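Local structure of hydrolase (Thermus thermophilus, 1UFO) at residues Lys24-Leu30 and Leu105-Gly111; Ser74-Glu79 and Gly147-Asp152. The protein is an alpha/beta hydrolase fold protein that probably acts as a serine hydrolase, although its natural substrate is not established. Residues are numbered along the deposited sequence.

In the fold
Interaction 1 pairs two inner parallel strands of the central sheet, 25-30 and 107-112. Interaction 2 lies at the surface, where the start of helix 77-103 meets the loop before helix 153-160. The two lie on opposite sides of the chain's centre. Their centres are 32 Å apart and their nearest atoms about 15 Å. Helix 77-103 links them: it starts in interaction 2, runs along the sheet face that carries Leu26, Leu28 and Leu30, and is followed by strand 107-112. Gly111 of interaction 1 opens a probable nucleophile elbow with Ser113 and Gly115. Ser113, His217 and Asp183 are arranged like a catalytic triad, though this role is unconfirmed.

Interaction 1: Lys24-Leu30 and Leu105-Gly111; sequences KALLLAL and LPLFLAG
Strands 25-30 and 107-111 run parallel and extended, their axes 4.5 Å apart at closest and 20° from aligned. The register runs from Leu26 with Leu107 to Leu30 with Gly111. Five hydrogen bonds join the segments: Leu26 N to Pro106 O (2.7 Å), Phe108 N to Leu26 O (2.9 Å), Leu28 N to Phe108 O (3.0 Å), Ala110 N to Leu28 O (2.9 Å) and Leu30 N to Ala110 O (2.9 Å). This is the core of the alpha/beta hydrolase sheet; strand 107-112 leads into the probable nucleophile elbow. On the face with Phe108, Leu27 (chi1 t, chi2 p) lays CD1 3.6 Å from Phe108 CB and 3.9 Å from Ala110 CB, using the space above the small alanine. Ala25 CB meets the edge of the Phe108 ring (chi1 m), 3.9 Å from CE1. On the other face, Leu26 (m, t) fits between Leu105 and Leu107: CG 4.0 Å from Leu105 CB, CB 4.1 Å from Leu107 CG. Leu28 CB lies 4.0 Å from Leu109 CD2.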
# COMPACT_ATOMS: atom_id res chain seq x y z
N LYS A 24 -10.92 -19.61 -2.83
CA LYS A 24 -11.96 -18.66 -2.37
C LYS A 24 -12.17 -17.52 -3.42
O LYS A 24 -13.16 -16.82 -3.33
CB LYS A 24 -11.60 -18.01 -1.02
CG LYS A 24 -10.35 -17.12 -1.07
CD LYS A 24 -9.95 -16.62 0.32
CE LYS A 24 -8.69 -15.68 0.22
NZ LYS A 24 -8.43 -15.18 1.64
N ALA A 25 -11.26 -17.41 -4.37
CA ALA A 25 -11.37 -16.36 -5.43
C ALA A 25 -10.49 -16.71 -6.60
O ALA A 25 -9.58 -17.55 -6.46
CB ALA A 25 -10.86 -15.00 -4.85
N LEU A 26 -10.70 -16.05 -7.76
CA LEU A 26 -9.84 -16.28 -8.93
C LEU A 26 -8.98 -15.04 -9.13
O LEU A 26 -9.45 -13.95 -8.90
CB LEU A 26 -10.72 -16.40 -10.23
CG LEU A 26 -11.55 -17.68 -10.33
CD1 LEU A 26 -12.81 -17.41 -11.23
CD2 LEU A 26 -10.61 -18.76 -10.90
N LEU A 27 -7.75 -15.23 -9.57
CA LEU A 27 -6.92 -14.07 -9.94
C LEU A 27 -6.37 -14.41 -11.32
O LEU A 27 -5.58 -15.34 -11.47
CB LEU A 27 -5.75 -13.83 -8.97
CG LEU A 27 -4.84 -12.67 -9.30
CD1 LEU A 27 -5.68 -11.35 -9.37
CD2 LEU A 27 -3.71 -12.51 -8.32
N LEU A 28 -6.79 -13.66 -12.34
CA LEU A 28 -6.23 -13.81 -13.69
C LEU A 28 -5.08 -12.83 -13.76
O LEU A 28 -5.29 -11.62 -13.58
CB LEU A 28 -7.30 -13.49 -14.81
CG LEU A 28 -6.71 -13.46 -16.24
CD1 LEU A 28 -6.06 -14.80 -16.63
CD2 LEU A 28 -7.91 -13.14 -17.26
N ALA A 29 -3.89 -13.34 -14.04
CA ALA A 29 -2.64 -12.50 -14.08
C ALA A 29 -2.14 -12.39 -15.49
O ALA A 29 -2.05 -13.39 -16.19
CB ALA A 29 -1.57 -13.11 -13.16
N LEU A 30 -1.79 -11.17 -15.89
CA LEU A 30 -1.38 -10.79 -17.24
C LEU A 30 0.03 -10.25 -17.17
O LEU A 30 0.31 -9.24 -16.53
CB LEU A 30 -2.28 -9.69 -17.82
CG LEU A 30 -3.77 -10.09 -17.72
CD1 LEU A 30 -4.62 -8.90 -18.29
CD2 LEU A 30 -4.13 -11.39 -18.53
N LEU A 105 -16.35 -18.22 -8.69
CA LEU A 105 -15.68 -17.55 -7.61
C LEU A 105 -15.46 -16.08 -8.01
O LEU A 105 -15.36 -15.80 -9.21
CB LEU A 105 -14.27 -18.13 -7.46
CG LEU A 105 -14.26 -19.56 -6.93
CD1 LEU A 105 -12.83 -20.03 -6.99
CD2 LEU A 105 -14.83 -19.66 -5.53
N PRO A 106 -15.40 -15.19 -7.03
CA PRO A 106 -15.14 -13.76 -7.34
C PRO A 106 -13.85 -13.70 -8.15
O PRO A 106 -12.87 -14.39 -7.79
CB PRO A 106 -14.90 -13.17 -5.98
CG PRO A 106 -15.75 -13.99 -5.06
CD PRO A 106 -15.58 -15.41 -5.58
N LEU A 107 -13.84 -12.83 -9.17
CA LEU A 107 -12.66 -12.75 -10.03
C LEU A 107 -11.98 -11.40 -9.92
O LEU A 107 -12.66 -10.33 -9.96
CB LEU A 107 -13.01 -13.03 -11.50
CG LEU A 107 -11.73 -13.12 -12.42
CD1 LEU A 107 -11.77 -14.18 -13.50
CD2 LEU A 107 -11.62 -11.69 -13.03
N PHE A 108 -10.66 -11.47 -9.78
CA PHE A 108 -9.81 -10.28 -9.72
C PHE A 108 -8.82 -10.34 -10.84
O PHE A 108 -8.55 -11.42 -11.39
CB PHE A 108 -9.02 -10.27 -8.42
CG PHE A 108 -9.86 -10.17 -7.22
CD1 PHE A 108 -10.36 -11.30 -6.58
CD2 PHE A 108 -10.13 -8.92 -6.71
CE1 PHE A 108 -11.16 -11.17 -5.41
CE2 PHE A 108 -10.92 -8.75 -5.53
CZ PHE A 108 -11.44 -9.86 -4.87
N LEU A 109 -8.31 -9.18 -11.24
CA LEU A 109 -7.25 -9.17 -12.28
C LEU A 109 -5.93 -8.62 -11.69
O LEU A 109 -5.97 -7.73 -10.80
CB LEU A 109 -7.59 -8.21 -13.40
CG LEU A 109 -8.84 -8.42 -14.19
CD1 LEU A 109 -8.87 -7.23 -15.29
CD2 LEU A 109 -8.77 -9.79 -14.92
N ALA A 110 -4.80 -9.11 -12.19
CA ALA A 110 -3.49 -8.52 -11.83
C ALA A 110 -2.77 -8.39 -13.15
O ALA A 110 -2.88 -9.27 -13.99
CB ALA A 110 -2.73 -9.39 -10.88
N GLY A 111 -2.11 -7.24 -13.39
CA GLY A 111 -1.33 -7.14 -14.62
C GLY A 111 0.02 -6.54 -14.26
O GLY A 111 0.06 -5.68 -13.36

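Interaction 2: Ser74-Glu79 and Gly147-Asp152; sequences SPRYVE and GQVVED
Ser74 to Tyr77 form a type I turn, closed by Tyr77 N to Ser74 O (3.1 Å). Arg76 is the N-cap residue of helix 77-103. Residues 147-152 form an irregular, largely extended loop after strand 132-135, with Gly147 at positive phi (98°). CA atoms pair Pro75 with Gln148 (4.7 Å), Arg76 with Val149 (5.7 Å) and Glu79 with Val150 (5.2 Å). Val149 N donates a hydrogen bond to Pro75 O (3.0 Å). Ser74 OG accepts from Arg76 N (3.0 Å), an ST turn. Gln148 (chi1 m, chi2 m) folds over the helix start: its NE2 donates to Ser74 O (3.0 Å) and its OE1 accepts from Val78 N (2.9 Å). Water 1 accepts from Glu79 N (2.8 Å) and lies within hydrogen-bonding distance of Gln148 OE1 (2.8 Å) and Val149 O (3.0 Å). Glu79 (chi1 t, chi2 t) extends so that OE1 accepts from Glu151 N (2.7 Å) and Asp152 N (2.9 Å). Arg76 NH1 meets Glu79 OE2 (3.0 Å) and Arg76 NH2 meets Glu151 OE1 (2.8 Å), both in salt bridges. Val149 CG1 packs over one guanidinium face. Asp152, N-cap of helix 153-160, pairs with Arg83. Polar groups thus tie the start of helix 77-103 to the loop leading into helix 153-160: Gln148 accepts from a first-turn amide and donates to the Ser74 carbonyl, while Glu79 takes two loop amides and shares Arg76 with Glu151.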
# COMPACT_ATOMS: atom_id res chain seq x y z
N SER A 74 13.05 -2.02 -33.81
CA SER A 74 12.20 -1.79 -34.95
C SER A 74 11.43 -0.48 -35.00
O SER A 74 10.97 0.02 -33.96
CB SER A 74 11.15 -2.90 -35.04
OG SER A 74 10.32 -2.69 -36.16
N PRO A 75 11.26 0.10 -36.20
CA PRO A 75 10.49 1.36 -36.34
C PRO A 75 9.00 1.07 -36.03
O PRO A 75 8.23 1.96 -35.82
CB PRO A 75 10.62 1.70 -37.84
CG PRO A 75 11.89 1.12 -38.17
CD PRO A 75 11.95 -0.21 -37.46
N ARG A 76 8.64 -0.22 -36.04
CA ARG A 76 7.25 -0.58 -35.75
C ARG A 76 7.12 -1.20 -34.34
O ARG A 76 6.12 -1.89 -34.02
CB ARG A 76 6.74 -1.61 -36.76
CG ARG A 76 6.78 -1.13 -38.25
CD ARG A 76 5.77 -0.02 -38.41
NE ARG A 76 5.75 0.54 -39.77
CZ ARG A 76 4.68 0.53 -40.56
NH1 ARG A 76 3.55 -0.01 -40.13
NH2 ARG A 76 4.74 1.04 -41.79
N TYR A 77 8.10 -0.95 -33.50
CA TYR A 77 8.05 -1.49 -32.13
C TYR A 77 6.79 -1.19 -31.36
O TYR A 77 6.09 -2.12 -30.91
CB TYR A 77 9.24 -0.98 -31.35
CG TYR A 77 9.24 -1.40 -29.88
CD1 TYR A 77 9.35 -2.74 -29.53
CD2 TYR A 77 9.28 -0.43 -28.87
CE1 TYR A 77 9.52 -3.11 -28.16
CE2 TYR A 77 9.45 -0.77 -27.52
CZ TYR A 77 9.57 -2.13 -27.18
OH TYR A 77 9.77 -2.49 -25.86
N VAL A 78 6.47 0.09 -31.26
CA VAL A 78 5.33 0.52 -30.46
C VAL A 78 4.06 -0.04 -31.06
O VAL A 78 3.17 -0.55 -30.31
CB VAL A 78 5.27 2.05 -30.38
CG1 VAL A 78 3.95 2.49 -29.76
CG2 VAL A 78 6.44 2.59 -29.55
N GLU A 79 3.94 0.05 -32.40
CA GLU A 79 2.77 -0.49 -33.07
C GLU A 79 2.58 -1.97 -32.69
O GLU A 79 1.47 -2.42 -32.38
CB GLU A 79 2.99 -0.39 -34.58
CG GLU A 79 1.85 -0.88 -35.40
CD GLU A 79 2.08 -0.62 -36.87
OE1 GLU A 79 1.34 0.19 -37.37
OE2 GLU A 79 2.96 -1.25 -37.47
N GLY A 147 10.91 8.29 -34.33
CA GLY A 147 11.21 7.29 -35.31
C GLY A 147 10.18 6.18 -35.40
O GLY A 147 10.26 5.34 -36.29
N GLN A 148 9.29 6.10 -34.41
CA GLN A 148 8.25 5.07 -34.48
C GLN A 148 7.19 5.46 -35.45
O GLN A 148 6.77 6.62 -35.49
CB GLN A 148 7.58 4.85 -33.13
CG GLN A 148 8.55 4.25 -32.15
CD GLN A 148 9.00 2.85 -32.56
OE1 GLN A 148 8.20 1.97 -32.64
NE2 GLN A 148 10.30 2.67 -32.82
N VAL A 149 6.74 4.48 -36.22
CA VAL A 149 5.69 4.70 -37.19
C VAL A 149 4.48 3.86 -36.73
O VAL A 149 4.64 2.67 -36.44
CB VAL A 149 6.17 4.22 -38.56
CG1 VAL A 149 4.98 4.01 -39.53
CG2 VAL A 149 7.14 5.26 -39.11
N VAL A 150 3.31 4.47 -36.64
CA VAL A 150 2.15 3.67 -36.19
C VAL A 150 1.06 3.86 -37.23
O VAL A 150 0.61 5.00 -37.44
CB VAL A 150 1.70 4.16 -34.82
CG1 VAL A 150 0.45 3.39 -34.32
CG2 VAL A 150 2.88 3.97 -33.83
N GLU A 151 0.66 2.75 -37.85
CA GLU A 151 -0.39 2.79 -38.88
C GLU A 151 -1.64 2.03 -38.48
O GLU A 151 -2.74 2.40 -38.93
CB GLU A 151 0.15 2.23 -40.17
CG GLU A 151 1.24 3.13 -40.73
CD GLU A 151 1.49 2.79 -42.12
OE1 GLU A 151 2.14 1.75 -42.42
OE2 GLU A 151 0.96 3.56 -42.93
N ASP A 152 -1.44 1.03 -37.63
CA ASP A 152 -2.52 0.14 -37.14
C ASP A 152 -3.63 1.03 -36.54
O ASP A 152 -3.44 1.68 -35.49
CB ASP A 152 -1.91 -0.79 -36.09
CG ASP A 152 -2.88 -1.86 -35.58
OD1 ASP A 152 -4.04 -1.52 -35.43
OD2 ASP A 152 -2.39 -2.99 -35.35
O HOH W 1 5.68 1.71 -33.85